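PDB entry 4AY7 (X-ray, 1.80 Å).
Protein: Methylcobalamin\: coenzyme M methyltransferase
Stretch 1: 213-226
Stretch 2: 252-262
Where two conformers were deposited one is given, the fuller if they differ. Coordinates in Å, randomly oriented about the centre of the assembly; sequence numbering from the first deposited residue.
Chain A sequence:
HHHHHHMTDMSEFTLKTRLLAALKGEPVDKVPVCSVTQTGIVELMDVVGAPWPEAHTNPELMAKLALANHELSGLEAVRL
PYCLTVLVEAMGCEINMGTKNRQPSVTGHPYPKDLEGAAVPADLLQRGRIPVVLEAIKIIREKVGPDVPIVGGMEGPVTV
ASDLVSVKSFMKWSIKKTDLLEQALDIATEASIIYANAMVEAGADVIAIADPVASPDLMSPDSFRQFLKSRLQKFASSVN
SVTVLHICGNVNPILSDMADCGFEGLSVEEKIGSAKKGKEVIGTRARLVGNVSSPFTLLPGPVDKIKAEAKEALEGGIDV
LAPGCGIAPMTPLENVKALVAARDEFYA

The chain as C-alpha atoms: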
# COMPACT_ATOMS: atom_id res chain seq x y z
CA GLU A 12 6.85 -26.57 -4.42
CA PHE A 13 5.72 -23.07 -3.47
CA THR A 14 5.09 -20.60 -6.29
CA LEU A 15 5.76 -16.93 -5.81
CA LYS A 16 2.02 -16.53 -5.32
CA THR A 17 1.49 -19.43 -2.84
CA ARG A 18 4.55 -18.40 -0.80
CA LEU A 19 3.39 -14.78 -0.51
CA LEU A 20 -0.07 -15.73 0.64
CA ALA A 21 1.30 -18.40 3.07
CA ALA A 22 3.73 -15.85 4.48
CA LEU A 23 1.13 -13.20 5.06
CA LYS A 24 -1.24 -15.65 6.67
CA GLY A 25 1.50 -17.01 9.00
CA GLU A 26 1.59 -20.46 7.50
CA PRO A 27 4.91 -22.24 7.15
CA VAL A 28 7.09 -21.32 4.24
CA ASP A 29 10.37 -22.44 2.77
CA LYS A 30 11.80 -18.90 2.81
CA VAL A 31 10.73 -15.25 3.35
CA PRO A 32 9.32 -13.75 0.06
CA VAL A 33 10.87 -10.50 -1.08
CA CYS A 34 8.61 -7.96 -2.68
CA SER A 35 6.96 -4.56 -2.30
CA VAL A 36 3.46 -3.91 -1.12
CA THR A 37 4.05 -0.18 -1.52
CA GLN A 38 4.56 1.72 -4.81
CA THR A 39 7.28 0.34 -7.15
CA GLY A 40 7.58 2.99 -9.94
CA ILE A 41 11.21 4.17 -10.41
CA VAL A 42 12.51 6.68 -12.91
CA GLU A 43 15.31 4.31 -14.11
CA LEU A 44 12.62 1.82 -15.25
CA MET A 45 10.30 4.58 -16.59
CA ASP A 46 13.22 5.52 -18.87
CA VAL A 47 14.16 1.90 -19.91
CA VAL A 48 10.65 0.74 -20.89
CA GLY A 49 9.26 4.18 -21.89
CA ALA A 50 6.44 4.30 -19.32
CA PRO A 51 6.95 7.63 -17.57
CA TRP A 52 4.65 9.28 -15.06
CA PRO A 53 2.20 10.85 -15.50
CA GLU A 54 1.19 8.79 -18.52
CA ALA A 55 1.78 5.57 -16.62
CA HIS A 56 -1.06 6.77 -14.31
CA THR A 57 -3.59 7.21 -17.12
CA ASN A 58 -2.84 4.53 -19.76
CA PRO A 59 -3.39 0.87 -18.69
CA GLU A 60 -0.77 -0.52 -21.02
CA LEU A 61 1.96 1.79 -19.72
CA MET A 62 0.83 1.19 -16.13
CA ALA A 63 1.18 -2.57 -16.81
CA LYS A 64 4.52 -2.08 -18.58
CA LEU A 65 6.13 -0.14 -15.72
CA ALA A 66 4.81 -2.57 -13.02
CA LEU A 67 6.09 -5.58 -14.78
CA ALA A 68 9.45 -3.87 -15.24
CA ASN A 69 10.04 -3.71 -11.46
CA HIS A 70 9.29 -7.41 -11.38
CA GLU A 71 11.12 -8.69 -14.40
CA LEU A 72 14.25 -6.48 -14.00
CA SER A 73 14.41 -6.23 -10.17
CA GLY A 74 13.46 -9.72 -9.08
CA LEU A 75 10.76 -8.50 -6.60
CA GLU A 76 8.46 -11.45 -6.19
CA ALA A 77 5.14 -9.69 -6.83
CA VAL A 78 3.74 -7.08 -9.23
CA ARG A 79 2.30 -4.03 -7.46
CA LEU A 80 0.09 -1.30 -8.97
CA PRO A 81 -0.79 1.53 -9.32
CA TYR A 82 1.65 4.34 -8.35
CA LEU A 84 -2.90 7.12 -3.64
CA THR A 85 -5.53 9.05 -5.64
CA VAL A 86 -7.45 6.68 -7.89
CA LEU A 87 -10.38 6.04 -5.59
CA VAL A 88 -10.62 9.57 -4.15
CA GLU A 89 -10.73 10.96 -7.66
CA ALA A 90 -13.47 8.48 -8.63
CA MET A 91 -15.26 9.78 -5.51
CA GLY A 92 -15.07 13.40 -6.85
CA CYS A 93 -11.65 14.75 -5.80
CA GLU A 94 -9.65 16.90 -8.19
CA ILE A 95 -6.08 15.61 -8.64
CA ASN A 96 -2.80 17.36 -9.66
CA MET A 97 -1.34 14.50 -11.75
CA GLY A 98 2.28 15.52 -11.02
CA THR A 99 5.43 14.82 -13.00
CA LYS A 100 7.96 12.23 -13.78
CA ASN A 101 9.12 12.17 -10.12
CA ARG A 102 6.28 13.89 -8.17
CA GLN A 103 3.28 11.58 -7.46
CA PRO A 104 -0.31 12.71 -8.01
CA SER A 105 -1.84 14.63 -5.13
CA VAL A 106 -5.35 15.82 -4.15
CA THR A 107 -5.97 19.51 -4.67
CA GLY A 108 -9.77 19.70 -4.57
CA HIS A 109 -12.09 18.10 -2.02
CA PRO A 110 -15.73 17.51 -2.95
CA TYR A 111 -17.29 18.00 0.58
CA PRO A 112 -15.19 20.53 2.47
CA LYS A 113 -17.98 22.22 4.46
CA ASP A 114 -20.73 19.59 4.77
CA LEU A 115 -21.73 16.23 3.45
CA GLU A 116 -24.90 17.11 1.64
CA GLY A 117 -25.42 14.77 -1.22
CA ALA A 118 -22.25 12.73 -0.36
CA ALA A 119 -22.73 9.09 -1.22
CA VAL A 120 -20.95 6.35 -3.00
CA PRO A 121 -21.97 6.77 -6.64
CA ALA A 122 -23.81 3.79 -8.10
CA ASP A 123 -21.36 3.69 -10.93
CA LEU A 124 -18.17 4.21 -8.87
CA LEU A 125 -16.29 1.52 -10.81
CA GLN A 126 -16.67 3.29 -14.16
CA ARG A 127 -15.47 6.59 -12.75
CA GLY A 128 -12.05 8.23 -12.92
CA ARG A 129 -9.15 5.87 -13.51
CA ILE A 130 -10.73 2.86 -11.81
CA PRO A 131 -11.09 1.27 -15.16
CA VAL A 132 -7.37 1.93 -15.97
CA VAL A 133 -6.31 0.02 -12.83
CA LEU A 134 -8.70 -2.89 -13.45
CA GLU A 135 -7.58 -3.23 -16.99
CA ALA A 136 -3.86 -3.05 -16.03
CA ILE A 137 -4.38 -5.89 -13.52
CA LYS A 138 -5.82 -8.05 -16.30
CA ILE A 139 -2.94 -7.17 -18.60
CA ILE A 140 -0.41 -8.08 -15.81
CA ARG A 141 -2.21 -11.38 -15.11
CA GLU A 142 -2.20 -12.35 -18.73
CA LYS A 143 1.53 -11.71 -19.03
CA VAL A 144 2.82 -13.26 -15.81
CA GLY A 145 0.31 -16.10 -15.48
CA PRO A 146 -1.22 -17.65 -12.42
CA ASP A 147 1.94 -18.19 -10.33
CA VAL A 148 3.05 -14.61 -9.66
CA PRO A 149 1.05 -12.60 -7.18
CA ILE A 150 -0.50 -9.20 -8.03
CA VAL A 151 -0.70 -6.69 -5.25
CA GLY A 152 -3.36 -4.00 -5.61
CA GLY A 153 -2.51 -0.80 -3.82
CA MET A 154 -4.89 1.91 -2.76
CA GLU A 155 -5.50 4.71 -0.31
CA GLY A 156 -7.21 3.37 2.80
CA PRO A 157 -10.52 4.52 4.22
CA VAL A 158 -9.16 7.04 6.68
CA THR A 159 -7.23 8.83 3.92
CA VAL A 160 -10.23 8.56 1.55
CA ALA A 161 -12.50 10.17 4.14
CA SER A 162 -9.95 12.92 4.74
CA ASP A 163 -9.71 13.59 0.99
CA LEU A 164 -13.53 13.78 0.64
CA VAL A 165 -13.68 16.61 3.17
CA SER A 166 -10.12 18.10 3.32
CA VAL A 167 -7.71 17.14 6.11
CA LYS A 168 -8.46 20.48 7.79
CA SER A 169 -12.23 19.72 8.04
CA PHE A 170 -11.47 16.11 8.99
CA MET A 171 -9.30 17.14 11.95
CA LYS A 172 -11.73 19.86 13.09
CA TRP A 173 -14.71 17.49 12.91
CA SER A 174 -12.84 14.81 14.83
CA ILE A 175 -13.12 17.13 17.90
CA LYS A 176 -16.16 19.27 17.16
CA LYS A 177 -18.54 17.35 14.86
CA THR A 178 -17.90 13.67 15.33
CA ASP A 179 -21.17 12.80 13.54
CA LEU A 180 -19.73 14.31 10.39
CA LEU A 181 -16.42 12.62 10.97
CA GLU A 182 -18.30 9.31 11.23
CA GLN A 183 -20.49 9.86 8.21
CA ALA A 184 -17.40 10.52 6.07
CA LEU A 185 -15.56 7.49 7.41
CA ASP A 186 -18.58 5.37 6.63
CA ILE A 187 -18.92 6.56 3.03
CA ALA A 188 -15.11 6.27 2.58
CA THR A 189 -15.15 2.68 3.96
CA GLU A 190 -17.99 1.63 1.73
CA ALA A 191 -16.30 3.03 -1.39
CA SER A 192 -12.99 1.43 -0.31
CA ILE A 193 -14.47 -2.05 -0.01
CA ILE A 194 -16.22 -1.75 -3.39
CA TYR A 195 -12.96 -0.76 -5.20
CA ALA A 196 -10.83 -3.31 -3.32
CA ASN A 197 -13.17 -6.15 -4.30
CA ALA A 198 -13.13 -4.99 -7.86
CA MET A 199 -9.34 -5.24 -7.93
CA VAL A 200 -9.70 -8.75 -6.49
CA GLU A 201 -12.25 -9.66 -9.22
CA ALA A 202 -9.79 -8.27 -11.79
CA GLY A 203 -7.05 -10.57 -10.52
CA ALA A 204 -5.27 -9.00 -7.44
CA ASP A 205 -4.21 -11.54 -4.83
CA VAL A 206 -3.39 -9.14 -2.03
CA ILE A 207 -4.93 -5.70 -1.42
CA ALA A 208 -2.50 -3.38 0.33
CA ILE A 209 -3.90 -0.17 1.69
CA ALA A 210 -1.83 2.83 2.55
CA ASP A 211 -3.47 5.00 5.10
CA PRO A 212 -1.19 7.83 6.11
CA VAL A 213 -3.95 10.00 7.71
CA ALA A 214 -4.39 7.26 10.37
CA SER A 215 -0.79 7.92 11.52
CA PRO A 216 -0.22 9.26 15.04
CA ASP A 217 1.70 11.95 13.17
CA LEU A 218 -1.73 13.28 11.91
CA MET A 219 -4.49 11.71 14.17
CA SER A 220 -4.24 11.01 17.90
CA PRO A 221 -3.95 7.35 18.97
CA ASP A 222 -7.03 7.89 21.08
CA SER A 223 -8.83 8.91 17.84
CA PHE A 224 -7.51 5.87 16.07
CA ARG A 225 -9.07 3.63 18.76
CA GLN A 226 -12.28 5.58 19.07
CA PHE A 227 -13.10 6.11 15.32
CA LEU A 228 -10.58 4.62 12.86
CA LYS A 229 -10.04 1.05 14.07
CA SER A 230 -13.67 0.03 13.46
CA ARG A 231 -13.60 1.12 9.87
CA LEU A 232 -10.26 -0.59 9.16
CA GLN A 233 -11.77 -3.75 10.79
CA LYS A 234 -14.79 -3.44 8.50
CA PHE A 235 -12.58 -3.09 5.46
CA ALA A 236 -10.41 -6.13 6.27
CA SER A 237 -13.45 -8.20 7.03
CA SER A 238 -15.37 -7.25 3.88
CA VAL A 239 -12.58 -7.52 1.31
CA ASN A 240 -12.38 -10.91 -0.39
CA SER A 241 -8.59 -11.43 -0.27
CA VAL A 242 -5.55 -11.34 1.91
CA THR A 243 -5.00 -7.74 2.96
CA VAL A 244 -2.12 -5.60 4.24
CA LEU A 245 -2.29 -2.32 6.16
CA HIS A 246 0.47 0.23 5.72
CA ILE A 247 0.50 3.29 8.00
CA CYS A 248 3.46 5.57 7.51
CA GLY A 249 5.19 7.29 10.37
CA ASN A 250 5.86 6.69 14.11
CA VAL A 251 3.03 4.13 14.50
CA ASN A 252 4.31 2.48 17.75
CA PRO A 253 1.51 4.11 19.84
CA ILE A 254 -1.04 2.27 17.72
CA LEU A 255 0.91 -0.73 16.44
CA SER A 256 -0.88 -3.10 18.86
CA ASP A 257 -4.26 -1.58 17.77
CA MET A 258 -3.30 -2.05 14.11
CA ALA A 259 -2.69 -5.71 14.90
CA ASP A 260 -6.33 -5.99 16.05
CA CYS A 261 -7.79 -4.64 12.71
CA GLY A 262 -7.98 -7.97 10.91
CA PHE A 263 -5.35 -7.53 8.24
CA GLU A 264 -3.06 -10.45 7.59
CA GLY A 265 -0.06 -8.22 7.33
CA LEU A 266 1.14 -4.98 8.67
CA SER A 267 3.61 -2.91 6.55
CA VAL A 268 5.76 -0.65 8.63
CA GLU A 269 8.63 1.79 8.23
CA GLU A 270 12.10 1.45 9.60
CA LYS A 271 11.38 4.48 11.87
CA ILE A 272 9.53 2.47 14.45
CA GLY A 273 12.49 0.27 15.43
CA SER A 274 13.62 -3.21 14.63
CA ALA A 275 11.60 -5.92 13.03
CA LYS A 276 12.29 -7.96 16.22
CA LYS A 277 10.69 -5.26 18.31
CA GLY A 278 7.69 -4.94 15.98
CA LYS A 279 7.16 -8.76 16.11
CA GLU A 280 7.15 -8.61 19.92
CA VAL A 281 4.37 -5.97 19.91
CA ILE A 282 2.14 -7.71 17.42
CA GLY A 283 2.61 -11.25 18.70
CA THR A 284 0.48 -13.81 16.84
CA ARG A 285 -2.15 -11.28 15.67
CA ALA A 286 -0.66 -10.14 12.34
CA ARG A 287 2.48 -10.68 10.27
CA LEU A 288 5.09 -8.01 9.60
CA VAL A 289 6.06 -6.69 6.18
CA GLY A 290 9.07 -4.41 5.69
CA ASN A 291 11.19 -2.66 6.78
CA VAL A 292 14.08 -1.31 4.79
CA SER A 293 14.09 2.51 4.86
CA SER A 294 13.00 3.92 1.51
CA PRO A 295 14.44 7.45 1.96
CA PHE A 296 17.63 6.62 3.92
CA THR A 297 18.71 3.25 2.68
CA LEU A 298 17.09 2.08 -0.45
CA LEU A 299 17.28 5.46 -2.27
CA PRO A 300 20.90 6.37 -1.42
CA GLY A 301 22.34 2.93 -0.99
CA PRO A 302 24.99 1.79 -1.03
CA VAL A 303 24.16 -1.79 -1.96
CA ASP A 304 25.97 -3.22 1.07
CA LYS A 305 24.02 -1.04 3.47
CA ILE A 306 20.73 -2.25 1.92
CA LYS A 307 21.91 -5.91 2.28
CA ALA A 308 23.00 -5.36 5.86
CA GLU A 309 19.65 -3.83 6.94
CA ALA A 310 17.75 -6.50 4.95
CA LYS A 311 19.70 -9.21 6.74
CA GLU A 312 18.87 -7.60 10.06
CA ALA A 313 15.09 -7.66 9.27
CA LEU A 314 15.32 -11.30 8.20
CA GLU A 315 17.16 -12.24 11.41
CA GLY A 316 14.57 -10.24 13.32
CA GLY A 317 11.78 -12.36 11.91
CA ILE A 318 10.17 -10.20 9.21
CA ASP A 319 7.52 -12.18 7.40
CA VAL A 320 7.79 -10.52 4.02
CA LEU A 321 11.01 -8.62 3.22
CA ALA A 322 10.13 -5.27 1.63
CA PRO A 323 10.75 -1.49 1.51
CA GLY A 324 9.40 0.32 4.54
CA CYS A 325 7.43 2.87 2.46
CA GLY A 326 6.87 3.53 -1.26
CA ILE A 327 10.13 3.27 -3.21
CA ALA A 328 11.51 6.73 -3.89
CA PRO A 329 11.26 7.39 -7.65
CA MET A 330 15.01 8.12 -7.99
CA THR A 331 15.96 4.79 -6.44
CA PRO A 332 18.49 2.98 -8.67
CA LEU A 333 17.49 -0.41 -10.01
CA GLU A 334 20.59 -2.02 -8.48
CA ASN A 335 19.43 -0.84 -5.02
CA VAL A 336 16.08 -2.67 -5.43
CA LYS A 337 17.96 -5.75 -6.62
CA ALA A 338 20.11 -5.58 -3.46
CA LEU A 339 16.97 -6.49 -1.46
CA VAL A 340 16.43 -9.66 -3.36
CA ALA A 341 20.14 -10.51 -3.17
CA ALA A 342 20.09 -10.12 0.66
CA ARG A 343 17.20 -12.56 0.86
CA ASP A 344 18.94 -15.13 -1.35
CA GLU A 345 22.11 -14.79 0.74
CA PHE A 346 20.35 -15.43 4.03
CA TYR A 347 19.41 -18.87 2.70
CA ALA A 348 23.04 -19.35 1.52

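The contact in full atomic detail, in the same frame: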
# COMPACT_ATOMS: atom_id res chain seq x y z
N VAL A 213 -3.17 9.16 6.78
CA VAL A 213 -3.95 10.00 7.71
C VAL A 213 -4.18 9.30 9.09
O VAL A 213 -4.38 9.97 10.09
CB VAL A 213 -5.26 10.54 7.00
CG1 VAL A 213 -6.10 11.44 7.92
CG2 VAL A 213 -4.87 11.40 5.78
N ALA A 214 -4.18 7.99 9.11
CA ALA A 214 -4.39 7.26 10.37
C ALA A 214 -3.14 7.28 11.28
O ALA A 214 -3.21 6.83 12.44
CB ALA A 214 -4.86 5.83 10.05
N SER A 215 -2.03 7.81 10.78
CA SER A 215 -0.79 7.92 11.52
C SER A 215 -0.91 8.80 12.75
O SER A 215 -1.60 9.79 12.73
CB SER A 215 0.30 8.46 10.61
OG SER A 215 1.53 8.64 11.30
N PRO A 216 -0.30 8.39 13.88
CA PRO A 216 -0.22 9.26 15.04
C PRO A 216 0.43 10.60 14.68
O PRO A 216 0.31 11.55 15.42
CB PRO A 216 0.69 8.45 16.00
CG PRO A 216 0.37 7.04 15.64
CD PRO A 216 0.40 7.12 14.13
N ASP A 217 1.16 10.68 13.56
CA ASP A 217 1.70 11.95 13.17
C ASP A 217 0.59 12.94 12.80
O ASP A 217 0.83 14.14 12.87
CB ASP A 217 2.65 11.83 11.99
CG ASP A 217 3.90 11.04 12.31
OD1 ASP A 217 4.43 11.24 13.41
OD2 ASP A 217 4.37 10.22 11.47
N LEU A 218 -0.60 12.44 12.40
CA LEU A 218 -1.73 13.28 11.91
C LEU A 218 -2.97 13.15 12.82
O LEU A 218 -3.63 14.15 13.06
CB LEU A 218 -2.09 12.91 10.47
CG LEU A 218 -0.98 13.23 9.44
CD1 LEU A 218 -1.05 12.52 8.08
CD2 LEU A 218 -0.92 14.73 9.28
N MET A 219 -3.32 11.93 13.27
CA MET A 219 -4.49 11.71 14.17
C MET A 219 -4.02 11.08 15.49
O MET A 219 -3.22 10.15 15.45
CB MET A 219 -5.51 10.77 13.49
CG MET A 219 -6.16 11.31 12.25
SD MET A 219 -7.38 12.63 12.55
CE MET A 219 -8.54 11.77 13.65
N SER A 220 -4.53 11.55 16.62
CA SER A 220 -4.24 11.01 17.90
C SER A 220 -4.54 9.50 17.96
O SER A 220 -5.57 9.06 17.42
CB SER A 220 -5.08 11.68 18.99
OG SER A 220 -6.45 11.28 18.94
N PRO A 221 -3.71 8.76 18.70
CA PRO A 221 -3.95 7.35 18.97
C PRO A 221 -5.31 7.10 19.60
O PRO A 221 -6.00 6.13 19.26
CB PRO A 221 -2.81 6.97 19.94
CG PRO A 221 -1.70 7.97 19.56
CD PRO A 221 -2.40 9.22 19.19
N ASP A 222 -5.70 7.97 20.53
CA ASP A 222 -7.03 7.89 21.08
C ASP A 222 -8.11 7.97 19.98
O ASP A 222 -9.13 7.23 20.09
CB ASP A 222 -7.29 9.04 22.06
CG ASP A 222 -6.75 8.75 23.44
OD1 ASP A 222 -6.25 7.63 23.68
OD2 ASP A 222 -6.91 9.62 24.32
N SER A 223 -7.91 8.83 18.96
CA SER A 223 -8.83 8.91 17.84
C SER A 223 -8.80 7.71 16.94
O SER A 223 -9.87 7.30 16.37
CB SER A 223 -8.56 10.14 16.99
OG SER A 223 -9.10 11.22 17.71
N PHE A 224 -7.60 7.10 16.80
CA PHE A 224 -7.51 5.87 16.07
C PHE A 224 -8.42 4.81 16.72
O PHE A 224 -9.14 4.08 16.03
CB PHE A 224 -6.05 5.37 16.04
CG PHE A 224 -5.86 4.14 15.24
CD1 PHE A 224 -6.05 2.89 15.83
CD2 PHE A 224 -5.50 4.22 13.86
CE1 PHE A 224 -5.91 1.76 15.05
CE2 PHE A 224 -5.38 3.09 13.09
CZ PHE A 224 -5.52 1.84 13.70
N ARG A 225 -8.29 4.66 18.04
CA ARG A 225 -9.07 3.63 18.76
C ARG A 225 -10.54 3.95 18.81
O ARG A 225 -11.36 3.07 18.66
CB ARG A 225 -8.54 3.37 20.16
CG ARG A 225 -7.20 2.65 20.10
CD ARG A 225 -6.63 2.49 21.47
NE ARG A 225 -6.10 3.71 22.09
CZ ARG A 225 -4.83 4.10 22.03
NH1 ARG A 225 -3.92 3.42 21.33
NH2 ARG A 225 -4.49 5.17 22.69
N GLN A 226 -10.88 5.22 18.93
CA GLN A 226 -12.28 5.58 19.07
C GLN A 226 -13.06 5.49 17.73
O GLN A 226 -14.24 5.02 17.72
CB GLN A 226 -12.43 7.00 19.59
CG GLN A 226 -13.90 7.24 19.69
CD GLN A 226 -14.28 8.38 20.58
OE1 GLN A 226 -13.41 9.19 20.99
NE2 GLN A 226 -15.57 8.53 20.81
N ASN A 252 4.28 3.31 16.54
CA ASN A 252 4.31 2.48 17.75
C ASN A 252 3.12 2.67 18.72
O ASN A 252 2.66 1.69 19.33
CB ASN A 252 5.61 2.61 18.52
CG ASN A 252 6.73 1.82 17.87
OD1 ASN A 252 6.49 0.81 17.24
ND2 ASN A 252 7.91 2.37 17.89
N PRO A 253 2.60 3.91 18.84
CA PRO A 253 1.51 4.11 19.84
C PRO A 253 0.17 3.49 19.44
O PRO A 253 -0.69 3.32 20.29
CB PRO A 253 1.41 5.61 19.99
CG PRO A 253 2.72 6.16 19.43
CD PRO A 253 3.23 5.19 18.42
N ILE A 254 0.10 2.97 18.22
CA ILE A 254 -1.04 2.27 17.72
C ILE A 254 -0.75 0.95 17.07
O ILE A 254 -1.68 0.31 16.60
CB ILE A 254 -1.82 3.13 16.63
CG1 ILE A 254 -0.98 3.42 15.34
CG2 ILE A 254 -2.42 4.40 17.26
CD1 ILE A 254 -1.82 3.96 14.17
N LEU A 255 0.52 0.54 17.04
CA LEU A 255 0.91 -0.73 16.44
C LEU A 255 0.09 -1.89 16.96
O LEU A 255 -0.36 -2.70 16.17
CB LEU A 255 2.41 -0.97 16.65
CG LEU A 255 2.99 -2.10 15.83
CD1 LEU A 255 2.66 -1.91 14.33
CD2 LEU A 255 4.52 -2.16 16.07
N SER A 256 -0.09 -2.00 18.27
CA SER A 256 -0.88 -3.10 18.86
C SER A 256 -2.37 -3.03 18.43
O SER A 256 -2.95 -4.04 18.08
CB SER A 256 -0.73 -3.14 20.40
OG SER A 256 -1.37 -4.27 20.92
N ASP A 257 -2.88 -1.83 18.26
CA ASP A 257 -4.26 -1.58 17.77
C ASP A 257 -4.36 -1.93 16.29
O ASP A 257 -5.34 -2.54 15.90
CB ASP A 257 -4.67 -0.15 18.01
CG ASP A 257 -4.64 0.23 19.46
OD1 ASP A 257 -5.42 -0.39 20.19
OD2 ASP A 257 -3.85 1.13 19.88
N MET A 258 -3.33 -1.61 15.50
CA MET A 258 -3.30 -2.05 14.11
C MET A 258 -3.41 -3.55 13.99
O MET A 258 -4.04 -4.07 13.07
CB MET A 258 -1.99 -1.57 13.46
CG MET A 258 -1.93 -0.03 13.24
SD MET A 258 -0.31 0.57 12.75
CE MET A 258 -0.10 -0.35 11.22
N ALA A 259 -2.74 -4.28 14.92
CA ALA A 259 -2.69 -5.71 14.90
C ALA A 259 -4.03 -6.33 15.20
O ALA A 259 -4.23 -7.49 14.88
CB ALA A 259 -1.59 -6.26 15.83
N ASP A 260 -4.94 -5.57 15.83
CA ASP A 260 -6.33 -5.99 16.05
C ASP A 260 -7.32 -5.65 14.90
O ASP A 260 -8.52 -5.89 15.07
CB ASP A 260 -6.86 -5.30 17.33
CG ASP A 260 -6.23 -5.79 18.61
OD1 ASP A 260 -5.81 -6.96 18.71
OD2 ASP A 260 -6.14 -4.98 19.56
N CYS A 261 -6.84 -5.13 13.74
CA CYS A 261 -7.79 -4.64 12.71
C CYS A 261 -8.18 -5.71 11.70
O CYS A 261 -8.99 -5.44 10.82
CB CYS A 261 -7.29 -3.42 11.99
SG CYS A 261 -7.11 -1.91 12.98
N GLY A 262 -7.58 -6.89 11.81
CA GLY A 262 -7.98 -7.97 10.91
C GLY A 262 -7.27 -8.12 9.59
O GLY A 262 -7.65 -8.96 8.79
O HOH W 1 -1.48 4.64 22.27

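The two stretches meet through a pair of helices running almost parallel, with 12° between their N-to-C directions and a closest axial approach of 9.9 Å. Pro221 lies level with Ile254 (CA to CA, 6.0 Å) and Arg225 with Asp257 (CA to CA, 7.2 Å), so one helical turn on each side brings a second pair into register. The first helix is capped by Ser220, whose OG accepts from Ser223 N at 2.9 Å.

Apolar packing centres on Ile254, a buried, branched side chain that can touch several neighbours at once. Its CG2 lies 3.7 Å from Pro221 CB, while its CD1 reaches 3.9 Å from Pro216 CD and 3.6 Å from Ala214 O. Pro253 extends this patch, its CB 3.9 Å from Pro221 CG; the compact proline rings present hydrocarbon surface without spending conformational freedom on packing.

Phe224 supplies the aromatic contacts. Ile254 CD1 sits over one face, 4.0 Å from the ring centroid, a CH-pi arrangement in which a weakly polarised methyl meets the pi cloud. Farther along the second stretch, the flat ring also reaches Met258, with CZ 4.1 Å from CG, and Cys261, with CZ 4.1 Å from SG; both sulfur-containing side chains are apolar enough for this buried setting.

Charge pairing lies toward the exposed side. The CA-to-CB bond of Arg225 points sideways, but its long chain brings NH1 to 2.7 Å from Asp257 OD2, forming a hydrogen-bonded salt bridge. NH1 also makes a weak hydrogen bond to Pro253 O at 3.4 Å, and a water bridges the same two atoms, accepting from Arg225 NH1 at 2.9 Å and donating to Pro253 O at 2.5 Å. Within its own helix, Arg225 NH2 forms a salt bridge with Asp222 OD1 at 3.2 Å, so the guanidinium serves carboxylates from both helices.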